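Toxin protein (Yersinia entomophaga, PDB 6AQK) is the C-terminal toxin domain of RHS2 and probably acts as an ADP-ribosyltransferase toxin. Local coordinates at residues I35-L40 with F187-R192; M162-L167 with E212-S217. All coordinates share one frame; numbering follows the deposited sequence.

Interaction 1. Residues I35-L40 with F187-R192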
loop_
_atom_site.group_PDB
_atom_site.type_symbol
_atom_site.label_atom_id
_atom_site.label_comp_id
_atom_site.label_asym_id
_atom_site.label_seq_id
_atom_site.Cartn_x
_atom_site.Cartn_y
_atom_site.Cartn_z
ATOM N N ILE A 35 -0.038 4.400 -9.892
ATOM C CA ILE A 35 0.596 3.391 -10.728
ATOM C C ILE A 35 1.289 4.056 -11.903
ATOM O O ILE A 35 2.461 3.717 -12.214
ATOM C CB ILE A 35 -0.363 2.315 -11.129
ATOM C CG1 ILE A 35 -0.722 1.481 -9.860
ATOM C CG2 ILE A 35 0.228 1.435 -12.212
ATOM C CD1 ILE A 35 -1.834 0.518 -10.102
ATOM N N ALA A 36 0.610 4.982 -12.558
ATOM C CA ALA A 36 1.287 5.701 -13.680
ATOM C C ALA A 36 2.533 6.392 -13.271
ATOM O O ALA A 36 3.524 6.327 -14.019
ATOM C CB ALA A 36 0.382 6.646 -14.361
ATOM N N LEU A 37 2.548 7.016 -12.089
ATOM C CA LEU A 37 3.772 7.669 -11.560
ATOM C C LEU A 37 4.913 6.652 -11.432
ATOM O O LEU A 37 6.041 7.008 -11.718
ATOM C CB LEU A 37 3.531 8.260 -10.196
ATOM C CG LEU A 37 2.546 9.426 -9.972
ATOM C CD1 LEU A 37 2.404 9.676 -8.463
ATOM C CD2 LEU A 37 3.053 10.651 -10.665
ATOM N N GLN A 38 4.605 5.431 -10.971
ATOM C CA GLN A 38 5.628 4.379 -10.855
ATOM C C GLN A 38 6.162 3.998 -12.216
ATOM O O GLN A 38 7.393 3.920 -12.416
ATOM C CB GLN A 38 5.121 3.078 -10.217
ATOM C CG GLN A 38 4.570 3.193 -8.817
ATOM C CD GLN A 38 4.053 1.852 -8.308
ATOM O OE1 GLN A 38 2.880 1.706 -7.979
ATOM N NE2 GLN A 38 4.941 0.857 -8.252
ATOM N N LYS A 39 5.247 3.753 -13.144
ATOM C CA LYS A 39 5.591 3.209 -14.473
ATOM C C LYS A 39 6.411 4.218 -15.255
ATOM O O LYS A 39 7.217 3.840 -16.103
ATOM C CB LYS A 39 4.360 2.788 -15.321
ATOM C CG LYS A 39 3.534 1.552 -14.906
ATOM C CD LYS A 39 4.294 0.570 -14.062
ATOM C CE LYS A 39 3.423 -0.593 -13.593
ATOM N NZ LYS A 39 2.881 -1.422 -14.714
ATOM N N LEU A 40 6.229 5.498 -14.987
ATOM C CA LEU A 40 6.933 6.485 -15.738
ATOM C C LEU A 40 8.096 7.048 -14.946
ATOM O O LEU A 40 8.591 8.047 -15.337
ATOM C CB LEU A 40 5.988 7.608 -16.192
ATOM C CG LEU A 40 4.937 7.131 -17.234
ATOM C CD1 LEU A 40 3.897 8.228 -17.536
ATOM C CD2 LEU A 40 5.623 6.695 -18.530
ATOM N N PHE A 187 -1.332 5.304 5.494
ATOM C CA PHE A 187 -0.010 5.902 5.409
ATOM C C PHE A 187 0.044 6.695 4.165
ATOM O O PHE A 187 -0.663 6.386 3.208
ATOM C CB PHE A 187 1.077 4.863 5.460
ATOM C CG PHE A 187 1.182 4.202 6.797
ATOM C CD1 PHE A 187 0.279 3.212 7.169
ATOM C CD2 PHE A 187 2.073 4.679 7.733
ATOM C CE1 PHE A 187 0.378 2.603 8.403
ATOM C CE2 PHE A 187 2.194 4.068 8.970
ATOM C CZ PHE A 187 1.322 3.051 9.316
ATOM N N PRO A 188 0.829 7.776 4.165
ATOM C CA PRO A 188 0.814 8.638 3.022
ATOM C C PRO A 188 1.646 8.197 1.834
ATOM O O PRO A 188 2.553 7.362 1.942
ATOM C CB PRO A 188 1.340 9.971 3.619
ATOM C CG PRO A 188 2.343 9.481 4.589
ATOM C CD PRO A 188 1.684 8.312 5.222
ATOM N N LEU A 189 1.324 8.750 0.674
ATOM C CA LEU A 189 2.190 8.566 -0.501
ATOM C C LEU A 189 3.658 8.930 -0.150
ATOM O O LEU A 189 3.909 9.950 0.528
ATOM C CB LEU A 189 1.696 9.440 -1.638
ATOM C CG LEU A 189 2.396 9.208 -3.011
ATOM C CD1 LEU A 189 2.302 7.741 -3.457
ATOM C CD2 LEU A 189 1.779 10.122 -4.053
ATOM N N TYR A 190 4.612 8.108 -0.551
ATOM C CA TYR A 190 6.054 8.272 -0.214
ATOM C C TYR A 190 6.411 8.019 1.233
ATOM O O TYR A 190 7.546 8.244 1.633
ATOM C CB TYR A 190 6.688 9.587 -0.708
ATOM C CG TYR A 190 6.207 10.031 -2.080
ATOM C CD1 TYR A 190 6.283 9.195 -3.183
ATOM C CD2 TYR A 190 5.753 11.340 -2.286
ATOM C CE1 TYR A 190 5.848 9.590 -4.445
ATOM C CE2 TYR A 190 5.300 11.746 -3.563
ATOM C CZ TYR A 190 5.376 10.894 -4.633
ATOM O OH TYR A 190 4.967 11.291 -5.890
ATOM N N ASN A 191 5.496 7.432 2.006
ATOM C CA ASN A 191 5.801 7.011 3.356
ATOM C C ASN A 191 7.083 6.188 3.354
ATOM O O ASN A 191 7.253 5.297 2.515
ATOM C CB ASN A 191 4.636 6.181 3.882
ATOM C CG ASN A 191 4.860 5.670 5.273
ATOM O OD1 ASN A 191 5.041 6.470 6.168
ATOM N ND2 ASN A 191 4.843 4.335 5.453
ATOM N N ARG A 192 7.954 6.478 4.313
ATOM C CA ARG A 192 9.204 5.765 4.459
ATOM C C ARG A 192 9.040 4.536 5.298
ATOM O O ARG A 192 8.523 4.601 6.407
ATOM C CB ARG A 192 10.284 6.693 5.091
ATOM C CG ARG A 192 10.730 7.781 4.108
ATOM C CD ARG A 192 11.806 8.749 4.596
ATOM N NE ARG A 192 11.904 8.773 6.047
ATOM C CZ ARG A 192 12.920 8.307 6.790
ATOM N NH1 ARG A 192 12.846 8.413 8.104
ATOM N NH2 ARG A 192 14.023 7.766 6.257
#
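Leu37, near the C-terminal end of helix 27-39, meets Leu189 and Tyr190 at the tip of a type II beta turn, Pro188 to Asn191, in the connection between strands 184-187 and 192-200. The turn is closed by Asn191 N to Pro188 O, 2.9 Å, and its two central residues carry the contact. One methyl does the touching on the helix side: Leu37 CD1 lies 4.5 Å from Leu189 CD2. The side chains of Leu37 and Tyr190 cross at about a right angle, and the CD1 methyl meets the phenol at its hydroxyl. Within the turn, Leu189 packs on the tyrosine ring, its CG 3.6 Å above the plane and over the centre. Leu189 points at the helix, while Tyr190 leaves its backbone to one side and only its hydroxyl end draws near. Tyr190 has its CG beside the backbone N (chi1 -38°), which carries the ring along Leu189 to the helix. The backbones stay 11.2 Å apart between Leu37 CA and Leu189 CA, a gap bridged by side chains alone. Phe54 of helix 51-63 also packs on Leu37, and His44 meets the Tyr190 ring. Tyr190 OH makes a weak hydrogen bond with Tyr45 N and lies 4.0 Å from Leu37 CD1.

Interaction 2. Residues M162-L167 with E212-S217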
loop_
_atom_site.group_PDB
_atom_site.type_symbol
_atom_site.label_atom_id
_atom_site.label_comp_id
_atom_site.label_asym_id
_atom_site.label_seq_id
_atom_site.Cartn_x
_atom_site.Cartn_y
_atom_site.Cartn_z
ATOM N N MET A 162 1.199 -11.007 3.307
ATOM C CA MET A 162 0.818 -10.159 4.412
ATOM C C MET A 162 2.033 -9.345 4.854
ATOM O O MET A 162 3.120 -9.883 5.053
ATOM C CB MET A 162 0.284 -10.925 5.619
ATOM C CG MET A 162 -0.294 -10.022 6.697
ATOM S SD MET A 162 -0.690 -10.842 8.299
ATOM C CE MET A 162 0.937 -10.805 8.977
ATOM N N TRP A 163 1.845 -8.055 5.041
ATOM C CA TRP A 163 2.831 -7.241 5.691
ATOM C C TRP A 163 2.546 -7.139 7.187
ATOM O O TRP A 163 1.416 -7.009 7.609
ATOM C CB TRP A 163 2.783 -5.817 5.150
ATOM C CG TRP A 163 2.821 -5.590 3.675
ATOM C CD1 TRP A 163 1.842 -5.859 2.766
ATOM C CD2 TRP A 163 3.893 -4.917 2.913
ATOM N NE1 TRP A 163 2.210 -5.425 1.508
ATOM C CE2 TRP A 163 3.449 -4.838 1.566
ATOM C CE3 TRP A 163 5.153 -4.405 3.231
ATOM C CZ2 TRP A 163 4.204 -4.232 0.572
ATOM C CZ3 TRP A 163 5.886 -3.785 2.244
ATOM C CH2 TRP A 163 5.421 -3.742 0.915
ATOM N N HIS A 164 3.608 -7.151 7.976
ATOM C CA HIS A 164 3.510 -6.934 9.403
ATOM C C HIS A 164 4.374 -5.740 9.690
ATOM O O HIS A 164 5.605 -5.813 9.615
ATOM C CB HIS A 164 4.015 -8.154 10.166
ATOM C CG HIS A 164 3.935 -7.999 11.642
ATOM N ND1 HIS A 164 4.495 -8.902 12.507
ATOM C CD2 HIS A 164 3.374 -7.030 12.405
ATOM C CE1 HIS A 164 4.256 -8.518 13.750
ATOM N NE2 HIS A 164 3.570 -7.388 13.714
ATOM N N PHE A 165 3.694 -4.642 9.999
ATOM C CA PHE A 165 4.302 -3.339 10.240
ATOM C C PHE A 165 4.511 -3.089 11.713
ATOM O O PHE A 165 3.603 -3.222 12.521
ATOM C CB PHE A 165 3.423 -2.273 9.680
ATOM C CG PHE A 165 3.397 -2.278 8.165
ATOM C CD1 PHE A 165 4.559 -2.082 7.424
ATOM C CD2 PHE A 165 2.213 -2.459 7.494
ATOM C CE1 PHE A 165 4.544 -2.137 6.039
ATOM C CE2 PHE A 165 2.206 -2.539 6.139
ATOM C CZ PHE A 165 3.323 -2.338 5.417
ATOM N N ASP A 166 5.755 -2.780 12.027
ATOM C CA ASP A 166 6.141 -2.202 13.326
ATOM C C ASP A 166 6.139 -0.677 13.197
ATOM O O ASP A 166 6.904 -0.112 12.419
ATOM C CB ASP A 166 7.532 -2.760 13.685
ATOM C CG ASP A 166 8.101 -2.187 14.957
ATOM O OD1 ASP A 166 7.345 -1.596 15.750
ATOM O OD2 ASP A 166 9.329 -2.358 15.172
ATOM N N LEU A 167 5.281 -0.030 13.972
ATOM C CA LEU A 167 5.150 1.435 13.875
ATOM C C LEU A 167 6.143 2.115 14.816
ATOM O O LEU A 167 5.996 2.009 15.971
ATOM C CB LEU A 167 3.734 1.841 14.169
ATOM C CG LEU A 167 2.795 1.831 12.976
ATOM C CD1 LEU A 167 2.926 0.655 12.043
ATOM C CD2 LEU A 167 1.359 2.047 13.433
ATOM N N GLU A 212 -4.666 -19.332 14.489
ATOM C CA GLU A 212 -5.911 -18.739 14.941
ATOM C C GLU A 212 -5.887 -17.221 14.698
ATOM O O GLU A 212 -6.924 -16.629 14.349
ATOM C CB GLU A 212 -6.147 -19.074 16.425
ATOM N N GLN A 213 -4.699 -16.611 14.839
ATOM C CA GLN A 213 -4.480 -15.165 14.548
ATOM C C GLN A 213 -4.194 -14.809 13.071
ATOM O O GLN A 213 -4.649 -13.775 12.577
ATOM C CB GLN A 213 -3.291 -14.671 15.416
ATOM C CG GLN A 213 -3.053 -13.157 15.481
ATOM C CD GLN A 213 -4.236 -12.309 15.983
ATOM O OE1 GLN A 213 -5.300 -12.820 16.336
ATOM N NE2 GLN A 213 -4.030 -10.984 16.030
ATOM N N TYR A 214 -3.417 -15.647 12.402
ATOM C CA TYR A 214 -2.855 -15.333 11.071
ATOM C C TYR A 214 -3.345 -16.229 9.921
ATOM O O TYR A 214 -3.015 -16.003 8.772
ATOM C CB TYR A 214 -1.359 -15.356 11.180
ATOM C CG TYR A 214 -0.813 -14.194 12.023
ATOM C CD1 TYR A 214 -0.975 -12.857 11.621
ATOM C CD2 TYR A 214 -0.134 -14.433 13.238
ATOM C CE1 TYR A 214 -0.496 -11.807 12.418
ATOM C CE2 TYR A 214 0.376 -13.395 14.011
ATOM C CZ TYR A 214 0.184 -12.075 13.594
ATOM O OH TYR A 214 0.675 -11.042 14.366
ATOM N N GLY A 215 -4.155 -17.246 10.235
ATOM C CA GLY A 215 -4.613 -18.163 9.251
ATOM C C GLY A 215 -3.517 -18.995 8.621
ATOM O O GLY A 215 -2.396 -19.134 9.130
ATOM N N THR A 216 -3.902 -19.556 7.498
ATOM C CA THR A 216 -3.076 -20.406 6.700
ATOM C C THR A 216 -3.069 -20.003 5.226
ATOM O O THR A 216 -2.563 -20.754 4.394
ATOM C CB THR A 216 -3.575 -21.864 6.814
ATOM O OG1 THR A 216 -4.932 -21.944 6.321
ATOM C CG2 THR A 216 -3.485 -22.296 8.256
ATOM N N SER A 217 -3.555 -18.795 4.890
ATOM C CA SER A 217 -3.555 -18.389 3.514
ATOM C C SER A 217 -2.356 -17.569 3.041
ATOM O O SER A 217 -2.139 -17.487 1.845
ATOM C CB SER A 217 -4.829 -17.621 3.232
ATOM O OG SER A 217 -5.950 -18.271 3.727
#
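The Tyr214 ring carries the CG of its chain neighbour Gln213 on one face, 3.7 Å above the plane and offset toward the rim, while Met162 approaches it obliquely at the CD1-CE1 bond. Tyr207 makes an edge-to-face pair with the same ring. Met162 SD lies 5.1 Å from the Tyr214 ring centroid and 69° off the ring normal, a Met-aromatic contact. The methyl shares the approach: Met162 CE is 3.9 Å from Tyr214 CD1 and equally near CE1, and thioether and phenol cross at about a right angle. An extended start, with Met162 CG anti to the backbone N (chi1 -172°), carries the sulfur out from the strand, and the bend at chi3 (82°) then brings the methyl to CD1 and CE1. Two residues further along the strand, His164 adds a looser touch: Tyr214 OH, oblique to the imidazole, lies 4.4 Å from His164 CE1. That imidazole is held at both nitrogens, by Tyr207 OH at ND1 and Glu101 OE2 at NE2, and stacks on Phe103, which should limit its rotation. Tyr207 thus serves both rings, bonding to His164 and packing on Tyr214. Helix 211-214 ends at Tyr214, and Gly215 leaves it with positive phi. Strand 161-167 runs between strands 101-106 and 220-226 of the five-stranded mixed sheet; the short helix lies beside its Met162 end, in the connection from strand 192-200 to 220-226, with Pro151 also against Tyr214.

How the interactions relate
Interactions 1 and 2 lie on opposite sides of the centre of the chain, their centres about 23 Å apart. Both involve connections flanking strand 192-200: residues 187-192 lead into it, and 212-217 belong to the connection from it to strand 220-226. The segments also meet directly, Phe187 CZ lying 4.0 Å from Leu167 CD1, so the far end of strand 161-167 packs against the start of the turn segment. Met226 touches both Phe187 and Leu167. A platinum(II) ion lies about 4 Å from the side chain of Tyr214 in interaction 2, whereas the Leu37 side chain of interaction 1 is about 13 Å from a bound platinum.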